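Nitrate/nitrite binding protein NrtA (Synechocystis sp., PDB 2G29) binds nitrate in the periplasm as the solute-binding subunit of the NrtABCD ABC transporter, which takes up nitrate and probably also nitrite. Local coordinates at residues Ile50-Tyr60 with Leu259-Cys270; His93-Thr103 with Pro114-Asn122. All coordinates share one frame; numbering follows the deposited sequence.

Overall arrangement
Both contacts appear to belong to the lobe of the C-clamp built on the mixed sheet of strands 66-69, 36-39, 91-95, 240-245 and 115-120, and their centres lie about 19 Å apart. In interaction 1, helix 253-271 packs against helices 46-53 and 56-59. Interaction 2, whose segments both fall between those of interaction 1 in sequence, sets helix 97-104 against the edge strand 115-120. The two meet where Q267 NE2 of helix 253-271 probably donates to R120 O and L121 O, and where L260 packs on L118 and A119. Helix 253-271 thus ties early and late parts together; the side chains of nitrate-binding W73 and K240 lie about 4 Å from that of H93 in interaction 2.

Interaction 1. Residues Ile50-Tyr60 with Leu259-Cys270; sequences IAKEKGFYAKY and LLMAVMEAQQWC
The F56 ring lies across helix 253-271 as a knob among A262, E265, A266 and W269, with one face resting on the helix backbone at E265 and A266. Its CD2 is 3.6 Å from E265 CB, and the carboxylate beyond is turned nearly upright to the ring, planes 78° apart. Y60 comes next: M261 CB sits over the centre of its ring, 9° off the normal, in a CH-pi contact, while K59 CG stands over the opposite face, toward its rim. At that ring's edge, Y60 OH makes a weak 3.0 Å hydrogen bond to E265 OE1. This oxygen also receives K59 NZ at 2.8 Å on its syn lone pair, in a salt bridge reached by an extended lysine chain. Further along, W269 has CG anti to its backbone N (chi1 -170°), which swings the indole over to I50, whose CD1 lies 3.6 Å from W269 CZ3. K54 lays CG over one indole face and sends NZ on to E278. Beside F56, the small A51 and A266 meet CB to CB at 3.9 Å, CA atoms 5.1 Å apart: a close helix approach beside a knob-in-hole, in a fold consistent with type 2 periplasmic binding proteins.

Interaction 2. Residues His93-Thr103 with Pro114-Asn122; sequences HILTPMPYLIT and PMYILARLN
M115 pushes its side chain between P99 and I102, and this end of the contact is the tightly packed one. Its SD lies 3.9 Å from P99 CA and 4.0 Å from I102 CD1. Next along strand 115-120, I117 crosses the proline ring at about a right angle, with CG1 3.9 Å from P99 CG, and reaches on to Y100, its CD1 3.7 Å from Y100 CE1. The strand runs nearly antiparallel to helix 97-103, at 163°. Beyond I117 the contact thins: R120 NH1 makes a weak bond to T96 OG1 at 3.0 Å, bent to 130°. Both have stronger partners, T96 OG1 hydrogen-bonding to E239 O and R120 NH2 forming a salt bridge to D335. Past them, L121 CD1 packs 3.6 Å from H93 CB, next to the nitrate site. P114, at the other end, is on the solvent side and touches T103 lightly. T103 OG1 accepts from M115 N at 2.9 Å and donates to P99 O at 2.7 Å, while T103 N reaches that carbonyl from the opposite face of its plane. One hydroxyl therefore relays a hydrogen bond from strand start to helix carbonyl, fixing a polar junction beside the apolar packing of M115 and I117.

Interaction 1. Residues Ile50-Tyr60 with Leu259-Cys270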
loop_
_atom_site.group_PDB
_atom_site.type_symbol
_atom_site.label_atom_id
_atom_site.label_comp_id
_atom_site.label_asym_id
_atom_site.label_seq_id
_atom_site.Cartn_x
_atom_site.Cartn_y
_atom_site.Cartn_z
ATOM N N ILE A 50 5.082 -14.351 5.884
ATOM C CA ILE A 50 5.947 -15.451 5.393
ATOM C C ILE A 50 7.298 -15.401 6.120
ATOM O O ILE A 50 7.910 -16.447 6.401
ATOM C CB ILE A 50 6.134 -15.358 3.856
ATOM C CG1 ILE A 50 4.910 -15.940 3.150
ATOM C CG2 ILE A 50 7.364 -16.149 3.380
ATOM C CD1 ILE A 50 4.579 -17.330 3.535
ATOM N N ALA A 51 7.794 -14.222 6.443
ATOM C CA ALA A 51 9.067 -14.171 7.170
ATOM C C ALA A 51 8.941 -14.927 8.502
ATOM O O ALA A 51 9.920 -15.484 8.994
ATOM C CB ALA A 51 9.488 -12.738 7.419
ATOM N N LYS A 52 7.755 -14.938 9.096
ATOM C CA LYS A 52 7.548 -15.683 10.342
ATOM C C LYS A 52 7.284 -17.160 9.994
ATOM O O LYS A 52 8.006 -18.049 10.449
ATOM C CB LYS A 52 6.351 -15.118 11.130
ATOM C CG LYS A 52 6.109 -15.793 12.496
ATOM C CD LYS A 52 7.248 -15.485 13.454
ATOM C CE LYS A 52 6.969 -16.019 14.844
ATOM N NZ LYS A 52 8.058 -15.611 15.796
ATOM N N GLU A 53 6.276 -17.424 9.168
ATOM C CA GLU A 53 5.915 -18.806 8.828
ATOM C C GLU A 53 7.007 -19.670 8.204
ATOM O O GLU A 53 7.046 -20.884 8.449
ATOM C CB GLU A 53 4.699 -18.808 7.896
ATOM C CG GLU A 53 3.375 -18.473 8.578
ATOM C CD GLU A 53 2.727 -19.676 9.273
ATOM O OE1 GLU A 53 1.664 -19.497 9.882
ATOM O OE2 GLU A 53 3.275 -20.794 9.206
ATOM N N LYS A 54 7.879 -19.068 7.397
ATOM C CA LYS A 54 8.928 -19.836 6.729
ATOM C C LYS A 54 10.272 -19.691 7.412
ATOM O O LYS A 54 11.305 -20.067 6.842
ATOM C CB LYS A 54 9.034 -19.472 5.242
ATOM C CG LYS A 54 7.729 -19.620 4.460
ATOM C CD LYS A 54 7.151 -21.022 4.520
ATOM C CE LYS A 54 8.063 -22.009 3.814
ATOM N NZ LYS A 54 7.525 -23.424 3.769
ATOM N N GLY A 55 10.245 -19.138 8.624
ATOM C CA GLY A 55 11.438 -18.997 9.456
ATOM C C GLY A 55 12.513 -18.000 9.051
ATOM O O GLY A 55 13.659 -18.098 9.495
ATOM N N PHE A 56 12.175 -17.027 8.216
ATOM C CA PHE A 56 13.198 -16.067 7.821
ATOM C C PHE A 56 13.656 -15.177 8.997
ATOM O O PHE A 56 14.853 -14.873 9.117
ATOM C CB PHE A 56 12.705 -15.238 6.642
ATOM C CG PHE A 56 12.615 -16.018 5.353
ATOM C CD1 PHE A 56 11.387 -16.288 4.757
ATOM C CD2 PHE A 56 13.769 -16.493 4.740
ATOM C CE1 PHE A 56 11.304 -17.015 3.579
ATOM C CE2 PHE A 56 13.700 -17.221 3.564
ATOM C CZ PHE A 56 12.460 -17.485 2.975
ATOM N N TYR A 57 12.748 -14.754 9.886
ATOM C CA TYR A 57 13.211 -13.940 11.012
ATOM C C TYR A 57 14.187 -14.724 11.883
ATOM O O TYR A 57 15.203 -14.193 12.349
ATOM C CB TYR A 57 12.068 -13.462 11.929
ATOM C CG TYR A 57 11.032 -12.553 11.304
ATOM C CD1 TYR A 57 9.689 -12.929 11.290
ATOM C CD2 TYR A 57 11.383 -11.323 10.754
ATOM C CE1 TYR A 57 8.715 -12.098 10.739
ATOM C CE2 TYR A 57 10.414 -10.478 10.205
ATOM C CZ TYR A 57 9.080 -10.885 10.200
ATOM O OH TYR A 57 8.116 -10.074 9.585
ATOM N N ALA A 58 13.867 -15.993 12.106
ATOM C CA ALA A 58 14.710 -16.830 12.948
ATOM C C ALA A 58 16.063 -17.050 12.298
ATOM O O ALA A 58 17.073 -17.073 12.982
ATOM C CB ALA A 58 14.003 -18.166 13.219
ATOM N N LYS A 59 16.070 -17.201 10.979
ATOM C CA LYS A 59 17.310 -17.373 10.242
ATOM C C LYS A 59 18.258 -16.194 10.533
ATOM O O LYS A 59 19.477 -16.374 10.583
ATOM C CB LYS A 59 17.010 -17.503 8.747
ATOM C CG LYS A 59 18.241 -17.635 7.859
ATOM C CD LYS A 59 17.874 -17.849 6.409
ATOM C CE LYS A 59 19.101 -17.802 5.532
ATOM N NZ LYS A 59 18.745 -17.984 4.112
ATOM N N TYR A 60 17.711 -14.995 10.736
ATOM C CA TYR A 60 18.539 -13.833 11.057
ATOM C C TYR A 60 18.609 -13.444 12.544
ATOM O O TYR A 60 18.710 -12.270 12.884
ATOM C CB TYR A 60 18.123 -12.620 10.184
ATOM C CG TYR A 60 18.384 -12.895 8.726
ATOM C CD1 TYR A 60 17.391 -13.419 7.906
ATOM C CD2 TYR A 60 19.691 -12.831 8.212
ATOM C CE1 TYR A 60 17.682 -13.898 6.637
ATOM C CE2 TYR A 60 19.981 -13.307 6.942
ATOM C CZ TYR A 60 18.984 -13.848 6.156
ATOM O OH TYR A 60 19.280 -14.381 4.904
ATOM N N LEU A 259 16.050 -7.814 10.579
ATOM C CA LEU A 259 14.639 -7.844 10.157
ATOM C C LEU A 259 14.533 -7.559 8.655
ATOM O O LEU A 259 13.746 -8.207 7.951
ATOM C CB LEU A 259 13.805 -6.787 10.891
ATOM C CG LEU A 259 13.462 -6.985 12.351
ATOM C CD1 LEU A 259 12.628 -5.769 12.772
ATOM C CD2 LEU A 259 12.670 -8.290 12.548
ATOM N N LEU A 260 15.289 -6.563 8.167
ATOM C CA LEU A 260 15.248 -6.190 6.767
ATOM C C LEU A 260 15.678 -7.333 5.875
ATOM O O LEU A 260 15.053 -7.597 4.885
ATOM C CB LEU A 260 16.117 -4.954 6.506
ATOM C CG LEU A 260 15.531 -3.745 5.784
ATOM C CD1 LEU A 260 16.688 -2.882 5.307
ATOM C CD2 LEU A 260 14.569 -4.120 4.640
ATOM N N MET A 261 16.766 -8.017 6.240
ATOM C CA MET A 261 17.211 -9.134 5.415
ATOM C C MET A 261 16.158 -10.248 5.435
ATOM O O MET A 261 15.909 -10.861 4.398
ATOM C CB MET A 261 18.559 -9.664 5.913
ATOM C CG MET A 261 19.678 -8.629 5.718
ATOM S SD MET A 261 21.361 -9.272 6.095
ATOM C CE MET A 261 21.198 -9.474 7.705
ATOM N N ALA A 262 15.541 -10.501 6.584
ATOM C CA ALA A 262 14.501 -11.526 6.656
ATOM C C ALA A 262 13.331 -11.146 5.756
ATOM O O ALA A 262 12.801 -11.992 5.030
ATOM C CB ALA A 262 14.021 -11.689 8.074
ATOM N N VAL A 263 12.946 -9.867 5.781
ATOM C CA VAL A 263 11.836 -9.425 4.923
ATOM C C VAL A 263 12.193 -9.528 3.424
ATOM O O VAL A 263 11.370 -9.906 2.603
ATOM C CB VAL A 263 11.419 -7.973 5.293
ATOM C CG1 VAL A 263 10.467 -7.380 4.233
ATOM C CG2 VAL A 263 10.688 -7.985 6.656
ATOM N N MET A 264 13.424 -9.192 3.054
ATOM C CA MET A 264 13.847 -9.301 1.669
ATOM C C MET A 264 13.802 -10.755 1.176
ATOM O O MET A 264 13.372 -11.032 0.048
ATOM C CB MET A 264 15.278 -8.814 1.527
ATOM C CG MET A 264 15.421 -7.346 1.608
ATOM S SD MET A 264 17.168 -6.887 1.458
ATOM C CE MET A 264 16.954 -5.232 1.552
ATOM N N GLU A 265 14.282 -11.681 2.004
ATOM C CA GLU A 265 14.238 -13.079 1.577
ATOM C C GLU A 265 12.782 -13.524 1.478
ATOM O O GLU A 265 12.435 -14.247 0.571
ATOM C CB GLU A 265 14.987 -13.977 2.551
ATOM C CG GLU A 265 16.508 -13.822 2.479
ATOM C CD GLU A 265 17.192 -15.169 2.549
ATOM O OE1 GLU A 265 17.042 -15.853 3.577
ATOM O OE2 GLU A 265 17.866 -15.548 1.568
ATOM N N ALA A 266 11.929 -13.060 2.391
ATOM C CA ALA A 266 10.524 -13.454 2.308
ATOM C C ALA A 266 9.909 -12.865 1.053
ATOM O O ALA A 266 9.039 -13.488 0.413
ATOM C CB ALA A 266 9.763 -12.993 3.551
ATOM N N GLN A 267 10.317 -11.649 0.680
ATOM C CA GLN A 267 9.807 -11.045 -0.550
ATOM C C GLN A 267 10.187 -11.866 -1.788
ATOM O O GLN A 267 9.386 -12.048 -2.687
ATOM C CB GLN A 267 10.333 -9.621 -0.721
ATOM C CG GLN A 267 9.646 -8.605 0.180
ATOM C CD GLN A 267 10.235 -7.222 0.003
ATOM O OE1 GLN A 267 11.434 -7.030 0.191
ATOM N NE2 GLN A 267 9.390 -6.248 -0.361
ATOM N N GLN A 268 11.435 -12.335 -1.826
ATOM C CA GLN A 268 11.900 -13.145 -2.945
ATOM C C GLN A 268 11.100 -14.444 -3.010
ATOM O O GLN A 268 10.737 -14.914 -4.097
ATOM C CB GLN A 268 13.388 -13.422 -2.761
ATOM C CG GLN A 268 14.235 -12.186 -3.034
ATOM C CD GLN A 268 15.686 -12.415 -2.726
ATOM O OE1 GLN A 268 16.129 -12.258 -1.593
ATOM N NE2 GLN A 268 16.438 -12.797 -3.738
ATOM N N TRP A 269 10.826 -15.007 -1.846
ATOM C CA TRP A 269 10.052 -16.250 -1.769
ATOM C C TRP A 269 8.620 -16.021 -2.273
ATOM O O TRP A 269 8.102 -16.773 -3.099
ATOM C CB TRP A 269 9.990 -16.740 -0.339
ATOM C CG TRP A 269 9.406 -18.140 -0.224
ATOM C CD1 TRP A 269 10.087 -19.319 -0.337
ATOM C CD2 TRP A 269 8.034 -18.485 -0.026
ATOM N NE1 TRP A 269 9.226 -20.380 -0.219
ATOM C CE2 TRP A 269 7.958 -19.900 -0.022
ATOM C CE3 TRP A 269 6.854 -17.739 0.151
ATOM C CZ2 TRP A 269 6.754 -20.582 0.149
ATOM C CZ3 TRP A 269 5.656 -18.420 0.320
ATOM C CH2 TRP A 269 5.614 -19.832 0.323
ATOM N N CYS A 270 7.964 -14.985 -1.744
ATOM C CA CYS A 270 6.600 -14.679 -2.161
ATOM C C CYS A 270 6.453 -14.322 -3.638
ATOM O O CYS A 270 5.404 -14.523 -4.236
ATOM C CB CYS A 270 6.050 -13.504 -1.351
ATOM S SG CYS A 270 5.719 -13.804 0.356
#

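Interaction 2. Residues His93-Thr103 with Pro114-Asn122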
loop_
_atom_site.group_PDB
_atom_site.type_symbol
_atom_site.label_atom_id
_atom_site.label_comp_id
_atom_site.label_asym_id
_atom_site.label_seq_id
_atom_site.Cartn_x
_atom_site.Cartn_y
_atom_site.Cartn_z
ATOM N N HIS A 93 3.631 -3.177 8.386
ATOM C CA HIS A 93 3.335 -3.243 6.957
ATOM C C HIS A 93 2.415 -2.001 6.976
ATOM O O HIS A 93 1.461 -1.933 7.738
ATOM C CB HIS A 93 2.635 -4.591 6.669
ATOM C CG HIS A 93 1.416 -4.526 5.784
ATOM N ND1 HIS A 93 1.452 -4.563 4.405
ATOM C CD2 HIS A 93 0.107 -4.582 6.131
ATOM C CE1 HIS A 93 0.209 -4.664 3.937
ATOM N NE2 HIS A 93 -0.614 -4.685 4.962
ATOM N N ILE A 94 2.704 -1.016 6.128
ATOM C CA ILE A 94 1.998 0.255 6.202
ATOM C C ILE A 94 1.865 0.994 4.877
ATOM O O ILE A 94 2.664 0.827 3.969
ATOM C CB ILE A 94 2.741 1.136 7.256
ATOM C CG1 ILE A 94 1.886 2.340 7.657
ATOM C CG2 ILE A 94 4.106 1.560 6.723
ATOM C CD1 ILE A 94 2.302 2.912 9.070
ATOM N N LEU A 95 0.828 1.815 4.760
ATOM C CA LEU A 95 0.663 2.613 3.537
ATOM C C LEU A 95 1.889 3.554 3.462
ATOM O O LEU A 95 2.259 4.185 4.470
ATOM C CB LEU A 95 -0.614 3.450 3.652
ATOM C CG LEU A 95 -1.899 2.673 3.957
ATOM C CD1 LEU A 95 -3.116 3.614 3.958
ATOM C CD2 LEU A 95 -2.128 1.589 2.905
ATOM N N THR A 96 2.502 3.709 2.290
ATOM C CA THR A 96 3.698 4.561 2.187
ATOM C C THR A 96 3.574 5.993 2.772
ATOM O O THR A 96 4.494 6.452 3.416
ATOM C CB THR A 96 4.239 4.620 0.714
ATOM O OG1 THR A 96 4.813 3.350 0.402
ATOM C CG2 THR A 96 5.294 5.713 0.516
ATOM N N PRO A 97 2.443 6.693 2.572
ATOM C CA PRO A 97 2.394 8.048 3.154
ATOM C C PRO A 97 2.390 8.071 4.656
ATOM O O PRO A 97 2.844 9.045 5.236
ATOM C CB PRO A 97 1.097 8.674 2.603
ATOM C CG PRO A 97 0.385 7.561 1.916
ATOM C CD PRO A 97 1.321 6.440 1.653
ATOM N N MET A 98 1.943 6.996 5.289
ATOM C CA MET A 98 1.831 7.051 6.750
ATOM C C MET A 98 3.084 7.335 7.571
ATOM O O MET A 98 3.015 8.114 8.523
ATOM C CB MET A 98 1.038 5.849 7.300
ATOM C CG MET A 98 -0.457 5.947 6.936
ATOM S SD MET A 98 -1.363 4.406 7.347
ATOM C CE MET A 98 -1.324 4.523 9.162
ATOM N N PRO A 99 4.231 6.732 7.245
ATOM C CA PRO A 99 5.406 7.056 8.061
ATOM C C PRO A 99 5.707 8.558 7.995
ATOM O O PRO A 99 6.197 9.143 8.980
ATOM C CB PRO A 99 6.508 6.203 7.427
ATOM C CG PRO A 99 5.741 4.969 7.041
ATOM C CD PRO A 99 4.457 5.516 6.444
ATOM N N TYR A 100 5.381 9.209 6.870
ATOM C CA TYR A 100 5.598 10.634 6.712
ATOM C C TYR A 100 4.585 11.434 7.542
ATOM O O TYR A 100 4.957 12.354 8.263
ATOM C CB TYR A 100 5.470 11.021 5.233
ATOM C CG TYR A 100 6.682 10.581 4.460
ATOM C CD1 TYR A 100 6.695 9.383 3.730
ATOM C CD2 TYR A 100 7.859 11.328 4.535
ATOM C CE1 TYR A 100 7.847 8.952 3.105
ATOM C CE2 TYR A 100 9.025 10.906 3.923
ATOM C CZ TYR A 100 9.011 9.720 3.212
ATOM O OH TYR A 100 10.182 9.312 2.636
ATOM N N LEU A 101 3.309 11.086 7.437
ATOM C CA LEU A 101 2.284 11.822 8.181
ATOM C C LEU A 101 2.456 11.659 9.699
ATOM O O LEU A 101 2.145 12.548 10.476
ATOM C CB LEU A 101 0.910 11.360 7.730
ATOM C CG LEU A 101 0.631 11.562 6.223
ATOM C CD1 LEU A 101 -0.583 10.759 5.834
ATOM C CD2 LEU A 101 0.408 13.041 5.881
ATOM N N ILE A 102 2.951 10.506 10.121
ATOM C CA ILE A 102 3.175 10.260 11.541
ATOM C C ILE A 102 4.450 10.992 12.021
ATOM O O ILE A 102 4.477 11.573 13.115
ATOM C CB ILE A 102 3.276 8.741 11.827
ATOM C CG1 ILE A 102 1.917 8.095 11.547
ATOM C CG2 ILE A 102 3.706 8.515 13.274
ATOM C CD1 ILE A 102 1.963 6.538 11.546
ATOM N N THR A 103 5.514 10.966 11.229
ATOM C CA THR A 103 6.758 11.665 11.597
ATOM C C THR A 103 6.480 13.169 11.666
ATOM O O THR A 103 6.894 13.857 12.612
ATOM C CB THR A 103 7.844 11.455 10.533
ATOM O OG1 THR A 103 8.255 10.070 10.526
ATOM C CG2 THR A 103 9.019 12.339 10.792
ATOM N N PRO A 114 8.845 10.004 15.057
ATOM C CA PRO A 114 9.663 9.720 13.869
ATOM C C PRO A 114 9.733 8.289 13.423
ATOM O O PRO A 114 9.800 7.365 14.250
ATOM C CB PRO A 114 11.012 10.359 14.200
ATOM C CG PRO A 114 11.061 10.270 15.761
ATOM C CD PRO A 114 9.623 10.485 16.211
ATOM N N MET A 115 9.674 8.114 12.108
ATOM C CA MET A 115 9.713 6.779 11.513
ATOM C C MET A 115 10.664 6.723 10.331
ATOM O O MET A 115 11.076 7.752 9.798
ATOM C CB MET A 115 8.296 6.381 11.022
ATOM C CG MET A 115 7.304 6.127 12.131
ATOM S SD MET A 115 5.770 5.381 11.548
ATOM C CE MET A 115 6.407 3.704 11.055
ATOM N N TYR A 116 11.008 5.498 9.933
ATOM C CA TYR A 116 11.822 5.273 8.741
ATOM C C TYR A 116 11.101 4.282 7.830
ATOM O O TYR A 116 10.315 3.467 8.292
ATOM C CB TYR A 116 13.148 4.593 9.073
ATOM C CG TYR A 116 14.133 5.361 9.871
ATOM C CD1 TYR A 116 14.445 6.677 9.553
ATOM C CD2 TYR A 116 14.784 4.758 10.939
ATOM C CE1 TYR A 116 15.389 7.391 10.308
ATOM C CE2 TYR A 116 15.734 5.443 11.670
ATOM C CZ TYR A 116 16.021 6.761 11.354
ATOM O OH TYR A 116 16.930 7.501 12.086
ATOM N N ILE A 117 11.383 4.375 6.533
ATOM C CA ILE A 117 10.900 3.368 5.596
ATOM C C ILE A 117 12.173 2.586 5.229
ATOM O O ILE A 117 13.162 3.134 4.714
ATOM C CB ILE A 117 10.246 3.989 4.358
ATOM C CG1 ILE A 117 8.878 4.533 4.740
ATOM C CG2 ILE A 117 10.160 2.936 3.230
ATOM C CD1 ILE A 117 8.202 5.266 3.542
ATOM N N LEU A 118 12.126 1.290 5.524
ATOM C CA LEU A 118 13.276 0.395 5.267
ATOM C C LEU A 118 13.191 -0.314 3.929
ATOM O O LEU A 118 14.220 -0.693 3.368
ATOM C CB LEU A 118 13.386 -0.661 6.361
ATOM C CG LEU A 118 13.487 -0.081 7.779
ATOM C CD1 LEU A 118 13.590 -1.263 8.769
ATOM C CD2 LEU A 118 14.656 0.863 7.911
ATOM N N ALA A 119 11.978 -0.487 3.414
ATOM C CA ALA A 119 11.775 -1.147 2.138
ATOM C C ALA A 119 10.378 -0.844 1.639
ATOM O O ALA A 119 9.497 -0.415 2.416
ATOM C CB ALA A 119 11.921 -2.656 2.316
ATOM N N ARG A 120 10.157 -1.100 0.364
ATOM C CA ARG A 120 8.801 -1.003 -0.195
ATOM C C ARG A 120 8.375 -2.479 -0.136
ATOM O O ARG A 120 9.104 -3.353 -0.631
ATOM C CB ARG A 120 8.801 -0.524 -1.663
ATOM C CG ARG A 120 7.422 -0.126 -2.201
ATOM C CD ARG A 120 7.009 1.224 -1.604
ATOM N NE ARG A 120 7.946 2.247 -2.070
ATOM C CZ ARG A 120 8.268 3.378 -1.425
ATOM N NH1 ARG A 120 7.708 3.703 -0.250
ATOM N NH2 ARG A 120 9.241 4.162 -1.904
ATOM N N LEU A 121 7.245 -2.783 0.493
ATOM C CA LEU A 121 6.792 -4.173 0.543
ATOM C C LEU A 121 6.285 -4.679 -0.813
ATOM O O LEU A 121 6.499 -5.850 -1.164
ATOM C CB LEU A 121 5.704 -4.342 1.619
ATOM C CG LEU A 121 6.249 -4.472 3.041
ATOM C CD1 LEU A 121 5.116 -4.510 4.032
ATOM C CD2 LEU A 121 7.074 -5.767 3.170
ATOM N N ASN A 122 5.652 -3.824 -1.605
ATOM C CA ASN A 122 5.106 -4.225 -2.892
ATOM C C ASN A 122 4.785 -3.061 -3.794
ATOM O O ASN A 122 4.714 -1.922 -3.345
ATOM C CB ASN A 122 3.769 -4.972 -2.709
ATOM C CG ASN A 122 2.612 -4.020 -2.386
ATOM O OD1 ASN A 122 2.648 -3.304 -1.379
ATOM N ND2 ASN A 122 1.611 -3.978 -3.264
#